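Local coordinates for protein integral membrane indolylacetylinositol arabinosyltransferase EmbC (Mycolicibacterium smegmatis, PDB 7BVE) that probably transfers arabinose units during growth of the arabinan chains of the mycobacterial cell wall, as a membrane-embedded glycosyltransferase, at residues Thr66-Val72 against Tyr140-His146; Thr71-Ala76 against Pro195-Gln199; Asp148-Phe154 against Val170-Gly176; Asp104-Leu108 against Arg180-Val184; Arg111-Leu116 against Ala128-Val133. All blocks are in the same frame, centred on the assembly; numbering follows the deposited sequence.

Contact 1. Residues Thr66-Val72 against Tyr140-His146; sequences TDLTVTV and YLTFTAH
The backbones of T66-V72 and Y140-H146 illustrate how two strands distant in sequence become sheet neighbours, running antiparallel with axes 4.9 Å apart at an angle of 175°. A145 N donates to L68 O over 3.1 Å, and F143 N reaches V70 O over 3.0 Å. The return bonds, L68 N to A145 O and V70 N to F143 O, are weak. Non-hydrogen-bonded pairing of T69 with T144 alternates with these pairs and is supplemented by a CA-H...O contact from T144 CA to L68 O.

Apolar contacts gather on the face bearing L68, V70, F143 and A145. This is the inward face of a concanavalin-like beta sandwich: F143 packs on L107 of the second sheet, and L68 on P181 of a loop. V70 CG1 packs 3.7 Å from F143 CB and equally near F143 CD2; with CG1 set between the backbone N and the carbonyl carbon (chi1 61°), this methyl meets both the root and the ring of F143. L68 CB and A145 CB approach to 4.2 Å. Beyond these paired residues, V72 CB lies 3.9 Å from L141 CB.

The more polar face carries T69, T71 and T144. There T71 CG2 stands 3.6 Å from Y140 CD1, the methyl meeting the ring at a slant. Near H146 the D67 carboxylate lies alongside the imidazole, their planes turned 42° apart.

Contact 2. Residues Thr71-Ala76 against Pro195-Gln199; sequences TVPCQA and PEGLQ
V72 and L198 lie side by side and point the same way, with L198 CD1 3.9 Å from V72 CG2 and only slightly farther from V72 CG1, so that one leucine methyl rests against both valine branches. P73 provides the next part of the interface. Its CD meets L198 CB at 4.0 Å, the two side chains crossing at about a right angle, while its CG lies 3.5 Å from E196 O and 4.1 Å from P195 CG. The same P195 CG also touches A76 CB, and so sits against both P73 and A76.

The backbone helps to place these groups. L198 N donates a weak, strongly bent bond to T71 O at 3.2 Å. Positive phi values at G197 (71°) and L198 turn the second loop here. Farther out, W53 packs against A76, P195 and L198 together. The two loops meet where the chain leaves strand 67-71 and approaches strand 201-203, adjacent strands of one sheet of the concanavalin-like sandwich.

Contact 3. Residues Asp148-Phe154 against Val170-Gly176; sequences DKVTGEF and VRGERSG
R171 reaches across to E153 and T151, and its side chain shows how an arginine at a sheet edge can serve several partners. Its CB lies 3.7 Å from G152 O; CG then meets E153 CG at 3.8 Å, and CD passes the glutamate's carboxylate carbon. A bend at chi3 (70°) turns the guanidinium along the face toward T151 and E173. NE forms a salt bridge with E173 OE2 of its own strand at 3.1 Å and a long one with E153 OE1 at 3.9 Å. Both oxygens lie well out of the guanidinium plane, so the attraction is one of charge without a directed N-H. At the tip, NH1 gives T151 OG1 a weak hydrogen bond at the group's edge.

Beneath this charged network the backbones pair antiparallel. G152 N donates to G172 O at 3.1 Å in the carbonyl plane, and R174 N to V150 O at 3.2 Å. On the other face V150 CG2 touches R174 CB at 3.7 Å.

Strand 171-175 is the outermost strand of its sheet within this chain. Strand 149-155 separates it from strand 140-145, which T151 and E153 engage through their backbones, while F154 and V170 lean on V126 of strand 123-129 in the second sheet.

Contact 4. Residues Asp104-Leu108 against Arg180-Val184; sequences DRGLL and RPQIV
Q182 N donates to R105 O over 3.0 Å, nearly straight at 167° and in the carbonyl plane. This buried bond, within the concanavalin-like sandwich, joins the loop entering strand 107-112 of one sheet to the long connection between strands 171-175 and 201-203 of the other. It is the one hydrogen bond between the two segments, and it illustrates how irregular chain is held piecemeal: G106 and V184 find further backbone partners in R121 and T94, and T94 OG1 bonds both Q182 O and L107 N.

Around this bond the side chains lie alongside one another. R105 and Q182 both extend the same way, their guanidinium and amide planes only 5° apart, yet they meet through the arginine's aliphatic part: R105 CD is 3.9 Å from Q182 OE1. Their ends find partners in the C-terminal part of the chain. Q182 NE2 bonds G1014 O, and R105 makes a cation-pi contact with Y1007, which also touches Q182. Q182 CB, closer to the backbone, lies 3.4 Å from R105 O.

P181 turns toward the first segment. Its CB sits 3.9 Å from G106 C and about as close to L107 N and CB. With L107 CG swung away from the backbone N (chi1 -169°), the leucine lies beside the proline ring, and L107 CD1 meets P181 CG at 3.9 Å.

Contact 5. Residues Arg111-Leu116 against Ala128-Val133; sequences RINNDL and APLEQV
D115 and P129 face each other as a non-hydrogen-bonded antiparallel pair, CA to CA 4.6 Å, with L116 N donating to A128 O over 3.1 Å on one side and L130 N to N114 O over 3.3 Å on the other. The bond back from A128 N to L116 O is weak. In the first segment a type I turn from I112 to D115 is closed by D115 N bonding I112 O, and N113 OD1 accepts from N114 N within it.

The turn joins strands 107-112 and 115-120 of the four-stranded sheet, and 115-120 forms a beta hairpin with the outermost strand 123-129; P129 then ends the hairpin by taking the N-cap position of the short helix 130-133, where V133 N bonds P129 O at 2.9 Å.

L130 links the apolar groups. Its CB rests 3.4 Å from N114 O, and CD2 meets R111 CD at 3.7 Å, the two side chains crossing at about a right angle. The R111 chain bends about its CG-CD bond (chi3 59°), so the touch falls at the bend itself. L130 CD1 approaches L116 CB at 4.3 Å, and L116 CD2 comes equally near V133 CG1. On the more exposed side D115 OD1 lies beside P129, 3.3 Å from P129 CA, while A128 and V133 turn to F154 of the other sheet.

How the contacts relate
All five contacts belong to the concanavalin-like domain and show how near and distant pairings, with the loops between them, assemble a beta sandwich. Contacts 1 and 3, centres about 10 Å apart, build adjacent parts of the seven-stranded sheet, sharing the junction of strands 140-145 and 149-155. Contacts 4 and 5, at the two ends of strand 107-112 in the four-stranded sheet, have centres about 21 Å apart. Side chains of contacts 1 and 3 meet those of contacts 4 and 5 between the sheets, giving the domain a common interior. Along the chain contact 5 closes before contact 3 opens, and both fall between the segments of contacts 2 and 4. Contact 2 continues from contact 1, sharing T71 and V72.

Contact 1. Residues Thr66-Val72 against Tyr140-His146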
# COMPACT_ATOMS: atom_id res chain seq x y z
N THR A 66 39.07 -14.84 -5.31
CA THR A 66 38.73 -16.11 -5.93
C THR A 66 39.57 -17.27 -5.39
O THR A 66 39.31 -18.42 -5.77
CB THR A 66 38.88 -16.02 -7.45
OG1 THR A 66 40.25 -15.75 -7.78
CG2 THR A 66 38.03 -14.91 -7.99
N ASP A 67 40.52 -17.00 -4.51
CA ASP A 67 41.53 -17.95 -4.06
C ASP A 67 42.22 -17.34 -2.86
O ASP A 67 42.41 -16.13 -2.80
CB ASP A 67 42.54 -18.23 -5.18
CG ASP A 67 43.61 -19.20 -4.76
OD1 ASP A 67 43.33 -20.41 -4.69
OD2 ASP A 67 44.75 -18.75 -4.51
N LEU A 68 42.59 -18.18 -1.89
CA LEU A 68 43.27 -17.71 -0.69
C LEU A 68 44.10 -18.85 -0.13
O LEU A 68 43.65 -19.99 -0.08
CB LEU A 68 42.27 -17.20 0.34
CG LEU A 68 42.80 -16.66 1.67
CD1 LEU A 68 43.74 -15.52 1.46
CD2 LEU A 68 41.64 -16.21 2.51
N THR A 69 45.33 -18.54 0.27
CA THR A 69 46.26 -19.57 0.73
C THR A 69 47.23 -18.95 1.72
O THR A 69 48.04 -18.11 1.34
CB THR A 69 47.01 -20.18 -0.45
OG1 THR A 69 46.10 -20.87 -1.31
CG2 THR A 69 48.07 -21.16 0.03
N VAL A 70 47.15 -19.37 2.98
CA VAL A 70 48.07 -18.90 4.01
C VAL A 70 48.77 -20.10 4.62
O VAL A 70 48.20 -21.19 4.71
CB VAL A 70 47.33 -18.02 5.05
CG1 VAL A 70 46.25 -18.78 5.75
CG2 VAL A 70 48.27 -17.42 6.07
N THR A 71 50.05 -19.93 4.99
CA THR A 71 50.87 -21.04 5.47
C THR A 71 51.81 -20.49 6.54
O THR A 71 52.84 -19.91 6.22
CB THR A 71 51.65 -21.66 4.32
OG1 THR A 71 50.74 -22.14 3.33
CG2 THR A 71 52.49 -22.83 4.81
N VAL A 72 51.45 -20.69 7.81
CA VAL A 72 52.20 -20.13 8.93
C VAL A 72 53.12 -21.19 9.52
O VAL A 72 52.68 -22.32 9.73
CB VAL A 72 51.24 -19.58 10.00
CG1 VAL A 72 52.00 -19.03 11.17
CG2 VAL A 72 50.35 -18.53 9.41
N TYR A 140 53.82 -26.62 9.99
CA TYR A 140 53.08 -25.66 9.18
C TYR A 140 51.71 -25.43 9.79
O TYR A 140 51.32 -26.08 10.76
CB TYR A 140 52.92 -26.14 7.73
CG TYR A 140 54.20 -26.24 6.94
CD1 TYR A 140 54.80 -25.10 6.42
CD2 TYR A 140 54.80 -27.46 6.72
CE1 TYR A 140 55.97 -25.18 5.71
CE2 TYR A 140 55.97 -27.56 6.00
CZ TYR A 140 56.55 -26.41 5.49
OH TYR A 140 57.72 -26.50 4.78
N LEU A 141 51.00 -24.47 9.22
CA LEU A 141 49.60 -24.19 9.49
C LEU A 141 48.90 -23.93 8.16
O LEU A 141 48.39 -22.85 7.89
CB LEU A 141 49.45 -23.06 10.51
CG LEU A 141 48.08 -22.57 11.01
CD1 LEU A 141 47.23 -23.73 11.41
CD2 LEU A 141 48.28 -21.63 12.19
N THR A 142 49.03 -24.90 7.25
CA THR A 142 48.46 -24.81 5.91
C THR A 142 46.96 -24.57 5.96
O THR A 142 46.23 -25.20 6.73
CB THR A 142 48.76 -26.11 5.16
OG1 THR A 142 50.17 -26.35 5.19
CG2 THR A 142 48.31 -26.02 3.73
N PHE A 143 46.50 -23.60 5.17
CA PHE A 143 45.09 -23.25 5.09
C PHE A 143 44.79 -22.87 3.65
O PHE A 143 45.64 -22.30 2.96
CB PHE A 143 44.75 -22.10 6.04
CG PHE A 143 43.34 -21.63 5.95
CD1 PHE A 143 42.32 -22.31 6.58
CD2 PHE A 143 43.03 -20.50 5.22
CE1 PHE A 143 41.02 -21.87 6.48
CE2 PHE A 143 41.74 -20.08 5.11
CZ PHE A 143 40.73 -20.75 5.75
N THR A 144 43.58 -23.20 3.18
CA THR A 144 43.17 -22.95 1.81
C THR A 144 41.68 -22.66 1.79
O THR A 144 40.92 -23.28 2.52
CB THR A 144 43.50 -24.16 0.92
OG1 THR A 144 44.87 -24.53 1.08
CG2 THR A 144 43.29 -23.83 -0.54
N ALA A 145 41.27 -21.69 0.98
CA ALA A 145 39.85 -21.36 0.84
C ALA A 145 39.47 -21.26 -0.63
O ALA A 145 40.21 -20.68 -1.42
CB ALA A 145 39.51 -20.06 1.55
N HIS A 146 38.32 -21.83 -0.98
CA HIS A 146 37.79 -21.77 -2.33
C HIS A 146 36.28 -21.61 -2.25
O HIS A 146 35.70 -21.50 -1.17
CB HIS A 146 38.11 -23.03 -3.13
CG HIS A 146 39.57 -23.24 -3.37
ND1 HIS A 146 40.30 -22.45 -4.24
CD2 HIS A 146 40.43 -24.17 -2.90
CE1 HIS A 146 41.55 -22.87 -4.27
NE2 HIS A 146 41.65 -23.91 -3.47

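Contact 2. Residues Thr71-Ala76 against Pro195-Gln199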
# COMPACT_ATOMS: atom_id res chain seq x y z
N THR A 71 50.05 -19.93 4.99
CA THR A 71 50.87 -21.04 5.47
C THR A 71 51.81 -20.49 6.54
O THR A 71 52.84 -19.91 6.22
CB THR A 71 51.65 -21.66 4.32
OG1 THR A 71 50.74 -22.14 3.33
CG2 THR A 71 52.49 -22.83 4.81
N VAL A 72 51.45 -20.69 7.81
CA VAL A 72 52.20 -20.13 8.93
C VAL A 72 53.12 -21.19 9.52
O VAL A 72 52.68 -22.32 9.73
CB VAL A 72 51.24 -19.58 10.00
CG1 VAL A 72 52.00 -19.03 11.17
CG2 VAL A 72 50.35 -18.53 9.41
N PRO A 73 54.39 -20.89 9.81
CA PRO A 73 55.24 -21.87 10.51
C PRO A 73 54.92 -21.99 12.00
O PRO A 73 53.94 -21.43 12.49
CB PRO A 73 56.65 -21.34 10.27
CG PRO A 73 56.48 -19.90 10.06
CD PRO A 73 55.17 -19.73 9.36
N CYS A 74 55.74 -22.75 12.73
CA CYS A 74 55.53 -23.00 14.15
C CYS A 74 56.06 -21.88 15.04
O CYS A 74 55.36 -21.41 15.93
CB CYS A 74 56.19 -24.32 14.55
SG CYS A 74 57.97 -24.39 14.31
N GLN A 75 57.31 -21.47 14.81
CA GLN A 75 57.95 -20.47 15.66
C GLN A 75 57.49 -19.05 15.39
O GLN A 75 58.00 -18.13 16.03
CB GLN A 75 59.47 -20.56 15.51
CG GLN A 75 60.06 -21.86 15.99
CD GLN A 75 59.82 -22.09 17.47
OE1 GLN A 75 59.02 -22.95 17.85
NE2 GLN A 75 60.50 -21.32 18.30
N ALA A 76 56.56 -18.84 14.45
CA ALA A 76 55.96 -17.53 14.28
C ALA A 76 55.11 -17.16 15.48
O ALA A 76 55.10 -16.00 15.92
CB ALA A 76 55.13 -17.49 13.00
N PRO A 195 59.59 -14.63 9.88
CA PRO A 195 60.42 -15.81 9.62
C PRO A 195 60.22 -16.32 8.20
O PRO A 195 59.49 -15.74 7.40
CB PRO A 195 59.91 -16.82 10.65
CG PRO A 195 58.50 -16.45 10.85
CD PRO A 195 58.45 -14.96 10.75
N GLU A 196 60.88 -17.44 7.90
CA GLU A 196 60.73 -18.06 6.60
C GLU A 196 59.42 -18.83 6.53
O GLU A 196 58.78 -19.10 7.54
CB GLU A 196 61.92 -18.98 6.30
CG GLU A 196 63.23 -18.23 6.22
CD GLU A 196 63.27 -17.24 5.07
OE1 GLU A 196 62.69 -17.52 4.01
OE2 GLU A 196 63.87 -16.16 5.25
N GLY A 197 59.03 -19.19 5.31
CA GLY A 197 57.65 -19.56 5.11
C GLY A 197 56.82 -18.29 5.20
O GLY A 197 57.25 -17.22 4.76
N LEU A 198 55.63 -18.42 5.80
CA LEU A 198 54.73 -17.30 6.12
C LEU A 198 54.36 -16.52 4.86
O LEU A 198 54.84 -15.42 4.61
CB LEU A 198 55.32 -16.40 7.19
CG LEU A 198 54.38 -15.37 7.81
CD1 LEU A 198 53.28 -16.04 8.62
CD2 LEU A 198 55.18 -14.42 8.64
N GLN A 199 53.59 -17.16 4.00
CA GLN A 199 53.25 -16.60 2.70
C GLN A 199 51.74 -16.65 2.53
O GLN A 199 51.17 -17.69 2.21
CB GLN A 199 53.95 -17.36 1.58
CG GLN A 199 53.72 -16.83 0.18
CD GLN A 199 54.33 -15.46 -0.04
OE1 GLN A 199 55.42 -15.17 0.44
NE2 GLN A 199 53.63 -14.61 -0.78

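Contact 3. Residues Asp148-Phe154 against Val170-Gly176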
# COMPACT_ATOMS: atom_id res chain seq x y z
N ASP A 148 34.07 -23.83 -2.89
CA ASP A 148 33.39 -25.07 -2.55
C ASP A 148 33.84 -25.65 -1.21
O ASP A 148 33.03 -26.26 -0.51
CB ASP A 148 33.61 -26.08 -3.67
CG ASP A 148 35.06 -26.24 -4.04
OD1 ASP A 148 35.89 -25.48 -3.52
OD2 ASP A 148 35.37 -27.12 -4.87
N LYS A 149 35.10 -25.45 -0.83
CA LYS A 149 35.56 -25.98 0.44
C LYS A 149 36.68 -25.13 1.02
O LYS A 149 37.49 -24.57 0.28
CB LYS A 149 36.02 -27.44 0.30
CG LYS A 149 37.19 -27.65 -0.64
CD LYS A 149 37.61 -29.10 -0.68
CE LYS A 149 38.79 -29.30 -1.60
NZ LYS A 149 39.23 -30.72 -1.66
N VAL A 150 36.71 -25.02 2.34
CA VAL A 150 37.82 -24.47 3.09
C VAL A 150 38.45 -25.61 3.88
O VAL A 150 37.79 -26.61 4.15
CB VAL A 150 37.39 -23.32 4.03
CG1 VAL A 150 36.81 -22.19 3.22
CG2 VAL A 150 36.37 -23.80 5.02
N THR A 151 39.73 -25.46 4.22
CA THR A 151 40.48 -26.57 4.80
C THR A 151 41.69 -26.05 5.55
O THR A 151 42.43 -25.22 5.03
CB THR A 151 40.88 -27.59 3.73
OG1 THR A 151 41.81 -28.54 4.27
CG2 THR A 151 41.44 -26.94 2.48
N GLY A 152 41.88 -26.52 6.79
CA GLY A 152 43.07 -26.20 7.55
C GLY A 152 43.77 -27.46 8.02
O GLY A 152 43.17 -28.52 8.11
N GLU A 153 45.06 -27.32 8.33
CA GLU A 153 45.85 -28.48 8.73
C GLU A 153 47.11 -28.12 9.51
O GLU A 153 47.97 -27.40 9.00
CB GLU A 153 46.27 -29.28 7.49
CG GLU A 153 47.10 -30.50 7.84
CD GLU A 153 47.49 -31.31 6.63
OE1 GLU A 153 47.12 -30.91 5.50
OE2 GLU A 153 48.17 -32.34 6.80
N PHE A 154 47.25 -28.65 10.72
CA PHE A 154 48.50 -28.58 11.48
C PHE A 154 49.39 -29.71 10.99
O PHE A 154 49.15 -30.88 11.30
CB PHE A 154 48.25 -28.69 12.98
CG PHE A 154 47.61 -27.48 13.60
CD1 PHE A 154 48.38 -26.40 13.99
CD2 PHE A 154 46.25 -27.43 13.82
CE1 PHE A 154 47.80 -25.29 14.58
CE2 PHE A 154 45.66 -26.32 14.40
CZ PHE A 154 46.45 -25.25 14.78
N VAL A 170 45.58 -34.30 12.11
CA VAL A 170 44.45 -33.39 12.35
C VAL A 170 44.19 -32.34 11.28
O VAL A 170 45.08 -31.57 10.89
CB VAL A 170 44.64 -32.74 13.74
CG1 VAL A 170 46.03 -32.20 13.89
CG2 VAL A 170 43.62 -31.63 13.97
N ARG A 171 42.96 -32.33 10.77
CA ARG A 171 42.53 -31.43 9.71
C ARG A 171 41.14 -30.93 10.05
O ARG A 171 40.61 -31.19 11.13
CB ARG A 171 42.52 -32.14 8.35
CG ARG A 171 43.88 -32.57 7.84
CD ARG A 171 43.79 -33.24 6.49
NE ARG A 171 43.44 -32.29 5.44
CZ ARG A 171 43.19 -32.63 4.18
NH1 ARG A 171 42.89 -31.69 3.29
NH2 ARG A 171 43.25 -33.90 3.81
N GLY A 172 40.55 -30.20 9.12
CA GLY A 172 39.18 -29.77 9.26
C GLY A 172 38.70 -29.17 7.96
O GLY A 172 39.38 -28.32 7.39
N GLU A 173 37.55 -29.60 7.47
CA GLU A 173 37.01 -29.13 6.21
C GLU A 173 35.57 -28.72 6.40
O GLU A 173 34.85 -29.25 7.24
CB GLU A 173 37.11 -30.20 5.11
CG GLU A 173 38.53 -30.54 4.69
CD GLU A 173 39.16 -31.60 5.56
OE1 GLU A 173 38.46 -32.15 6.43
OE2 GLU A 173 40.36 -31.90 5.38
N ARG A 174 35.14 -27.74 5.61
CA ARG A 174 33.76 -27.29 5.59
C ARG A 174 33.32 -27.17 4.14
O ARG A 174 33.88 -26.37 3.39
CB ARG A 174 33.59 -25.95 6.32
CG ARG A 174 33.91 -25.99 7.80
CD ARG A 174 32.92 -26.85 8.55
NE ARG A 174 33.11 -26.76 9.99
CZ ARG A 174 33.95 -27.52 10.69
NH1 ARG A 174 34.70 -28.42 10.07
NH2 ARG A 174 34.05 -27.37 12.00
N SER A 175 32.34 -27.97 3.74
CA SER A 175 31.87 -28.01 2.37
C SER A 175 30.36 -27.85 2.33
O SER A 175 29.67 -27.87 3.36
CB SER A 175 32.28 -29.32 1.69
OG SER A 175 33.69 -29.44 1.65
N GLY A 176 29.83 -27.68 1.12
CA GLY A 176 28.40 -27.53 0.94
C GLY A 176 27.88 -26.13 1.11
O GLY A 176 26.67 -25.92 1.11

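Contact 4. Residues Asp104-Leu108 against Arg180-Val184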
# COMPACT_ATOMS: atom_id res chain seq x y z
N ASP A 104 32.00 -12.90 12.45
CA ASP A 104 31.07 -13.64 11.60
C ASP A 104 31.15 -13.24 10.14
O ASP A 104 30.22 -13.50 9.39
CB ASP A 104 29.64 -13.46 12.11
CG ASP A 104 29.26 -12.02 12.29
OD1 ASP A 104 30.16 -11.17 12.22
OD2 ASP A 104 28.06 -11.74 12.46
N ARG A 105 32.24 -12.59 9.72
CA ARG A 105 32.44 -12.25 8.32
C ARG A 105 33.83 -12.54 7.79
O ARG A 105 33.98 -12.65 6.57
CB ARG A 105 32.12 -10.77 8.05
CG ARG A 105 30.67 -10.42 8.22
CD ARG A 105 30.37 -8.99 7.89
NE ARG A 105 29.00 -8.67 8.24
CZ ARG A 105 28.46 -7.47 8.10
NH1 ARG A 105 29.17 -6.47 7.61
NH2 ARG A 105 27.20 -7.26 8.46
N GLY A 106 34.83 -12.68 8.62
CA GLY A 106 36.18 -12.83 8.12
C GLY A 106 36.95 -13.99 8.71
O GLY A 106 36.36 -14.97 9.16
N LEU A 107 38.27 -13.88 8.71
CA LEU A 107 39.15 -14.95 9.15
C LEU A 107 39.99 -14.48 10.33
O LEU A 107 40.36 -13.31 10.40
CB LEU A 107 40.06 -15.38 8.01
CG LEU A 107 40.93 -16.63 8.05
CD1 LEU A 107 41.03 -17.01 6.64
CD2 LEU A 107 42.32 -16.38 8.56
N LEU A 108 40.30 -15.41 11.23
CA LEU A 108 41.12 -15.13 12.40
C LEU A 108 41.91 -16.37 12.77
O LEU A 108 41.40 -17.48 12.71
CB LEU A 108 40.26 -14.70 13.60
CG LEU A 108 39.56 -13.34 13.62
CD1 LEU A 108 38.58 -13.29 14.74
CD2 LEU A 108 40.58 -12.26 13.81
N ARG A 180 33.93 -18.47 2.00
CA ARG A 180 35.06 -17.59 1.74
C ARG A 180 35.01 -16.40 2.69
O ARG A 180 33.94 -15.82 2.90
CB ARG A 180 35.08 -17.13 0.30
CG ARG A 180 35.57 -18.20 -0.64
CD ARG A 180 35.67 -17.72 -2.06
NE ARG A 180 34.38 -17.59 -2.70
CZ ARG A 180 34.21 -17.10 -3.92
NH1 ARG A 180 33.00 -17.02 -4.44
NH2 ARG A 180 35.25 -16.71 -4.63
N PRO A 181 36.14 -16.01 3.29
CA PRO A 181 36.14 -14.89 4.21
C PRO A 181 36.22 -13.55 3.50
O PRO A 181 36.77 -13.43 2.40
CB PRO A 181 37.39 -15.14 5.05
CG PRO A 181 38.28 -15.87 4.16
CD PRO A 181 37.41 -16.74 3.32
N GLN A 182 35.67 -12.53 4.14
CA GLN A 182 35.77 -11.17 3.64
C GLN A 182 37.10 -10.55 4.03
O GLN A 182 37.56 -10.69 5.16
CB GLN A 182 34.60 -10.33 4.15
CG GLN A 182 34.64 -8.88 3.71
CD GLN A 182 33.40 -8.11 4.04
OE1 GLN A 182 32.44 -8.66 4.56
NE2 GLN A 182 33.41 -6.82 3.75
N ILE A 183 37.73 -9.86 3.08
CA ILE A 183 39.05 -9.28 3.25
C ILE A 183 38.93 -7.77 3.18
O ILE A 183 38.38 -7.24 2.22
CB ILE A 183 40.03 -9.81 2.19
CG1 ILE A 183 40.19 -11.31 2.33
CG2 ILE A 183 41.36 -9.15 2.34
CD1 ILE A 183 40.94 -11.93 1.21
N VAL A 184 39.42 -7.08 4.21
CA VAL A 184 39.53 -5.63 4.22
C VAL A 184 40.98 -5.25 4.49
O VAL A 184 41.28 -4.09 4.79
CB VAL A 184 38.59 -4.97 5.24
CG1 VAL A 184 37.15 -5.24 4.91
CG2 VAL A 184 38.89 -5.44 6.62

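Contact 5. Residues Arg111-Leu116 against Ala128-Val133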
# COMPACT_ATOMS: atom_id res chain seq x y z
N ARG A 111 44.25 -16.40 19.20
CA ARG A 111 44.55 -17.35 20.26
C ARG A 111 43.49 -17.24 21.35
O ARG A 111 43.51 -16.31 22.15
CB ARG A 111 45.93 -17.11 20.85
CG ARG A 111 46.28 -18.08 21.95
CD ARG A 111 47.63 -17.75 22.52
NE ARG A 111 47.65 -16.40 23.06
CZ ARG A 111 47.23 -16.06 24.27
NH1 ARG A 111 46.74 -16.98 25.09
NH2 ARG A 111 47.30 -14.79 24.66
N ILE A 112 42.54 -18.18 21.36
CA ILE A 112 41.73 -18.38 22.55
C ILE A 112 42.63 -18.99 23.62
O ILE A 112 43.59 -19.69 23.32
CB ILE A 112 40.52 -19.27 22.22
CG1 ILE A 112 39.88 -18.82 20.90
CG2 ILE A 112 39.43 -19.16 23.28
CD1 ILE A 112 39.30 -17.42 20.92
N ASN A 113 42.25 -18.78 24.89
CA ASN A 113 43.09 -18.77 26.09
C ASN A 113 44.28 -19.73 26.15
O ASN A 113 45.37 -19.34 26.59
CB ASN A 113 42.20 -19.00 27.31
CG ASN A 113 41.33 -20.24 27.18
OD1 ASN A 113 41.45 -21.00 26.22
ND2 ASN A 113 40.45 -20.45 28.15
N ASN A 114 44.10 -20.97 25.70
CA ASN A 114 45.21 -21.91 25.61
C ASN A 114 45.28 -22.66 24.28
O ASN A 114 46.19 -23.47 24.12
CB ASN A 114 45.14 -22.92 26.76
CG ASN A 114 45.51 -22.31 28.09
OD1 ASN A 114 46.47 -21.55 28.19
ND2 ASN A 114 44.75 -22.65 29.13
N ASP A 115 44.37 -22.41 23.34
CA ASP A 115 44.35 -23.12 22.07
C ASP A 115 44.48 -22.14 20.91
O ASP A 115 43.78 -21.13 20.86
CB ASP A 115 43.06 -23.92 21.90
CG ASP A 115 43.00 -25.12 22.82
OD1 ASP A 115 44.06 -25.65 23.20
OD2 ASP A 115 41.87 -25.55 23.15
N LEU A 116 45.35 -22.47 19.96
CA LEU A 116 45.50 -21.69 18.73
C LEU A 116 44.47 -22.22 17.73
O LEU A 116 44.60 -23.34 17.24
CB LEU A 116 46.92 -21.79 18.19
CG LEU A 116 47.23 -20.94 16.97
CD1 LEU A 116 47.03 -19.48 17.30
CD2 LEU A 116 48.64 -21.18 16.51
N ALA A 128 44.42 -26.68 18.05
CA ALA A 128 45.48 -27.46 18.67
C ALA A 128 45.97 -26.79 19.95
O ALA A 128 45.95 -25.56 20.05
CB ALA A 128 46.66 -27.64 17.72
N PRO A 129 46.39 -27.56 20.96
CA PRO A 129 46.95 -26.96 22.17
C PRO A 129 48.28 -26.27 21.89
O PRO A 129 49.06 -26.70 21.05
CB PRO A 129 47.13 -28.16 23.11
CG PRO A 129 46.15 -29.16 22.63
CD PRO A 129 46.13 -29.00 21.14
N LEU A 130 48.53 -25.20 22.64
CA LEU A 130 49.57 -24.25 22.27
C LEU A 130 50.96 -24.78 22.61
O LEU A 130 51.92 -24.55 21.87
CB LEU A 130 49.31 -22.91 22.95
CG LEU A 130 50.22 -21.75 22.58
CD1 LEU A 130 50.10 -21.40 21.11
CD2 LEU A 130 49.82 -20.58 23.42
N GLU A 131 51.09 -25.50 23.73
CA GLU A 131 52.36 -26.16 24.03
C GLU A 131 52.62 -27.33 23.09
O GLU A 131 53.76 -27.79 22.99
CB GLU A 131 52.38 -26.63 25.48
CG GLU A 131 51.45 -27.80 25.80
CD GLU A 131 50.05 -27.36 26.17
OE1 GLU A 131 49.71 -26.18 25.97
OE2 GLU A 131 49.28 -28.21 26.67
N GLN A 132 51.58 -27.83 22.42
CA GLN A 132 51.76 -28.84 21.39
C GLN A 132 52.10 -28.21 20.05
O GLN A 132 52.77 -28.84 19.22
CB GLN A 132 50.50 -29.70 21.32
CG GLN A 132 50.60 -30.96 20.48
CD GLN A 132 49.35 -31.80 20.58
OE1 GLN A 132 48.39 -31.44 21.26
NE2 GLN A 132 49.34 -32.94 19.89
N VAL A 133 51.67 -26.96 19.82
CA VAL A 133 52.09 -26.22 18.63
C VAL A 133 53.54 -25.79 18.75
O VAL A 133 54.32 -25.89 17.80
CB VAL A 133 51.15 -25.02 18.40
CG1 VAL A 133 51.66 -24.12 17.30
CG2 VAL A 133 49.77 -25.50 18.04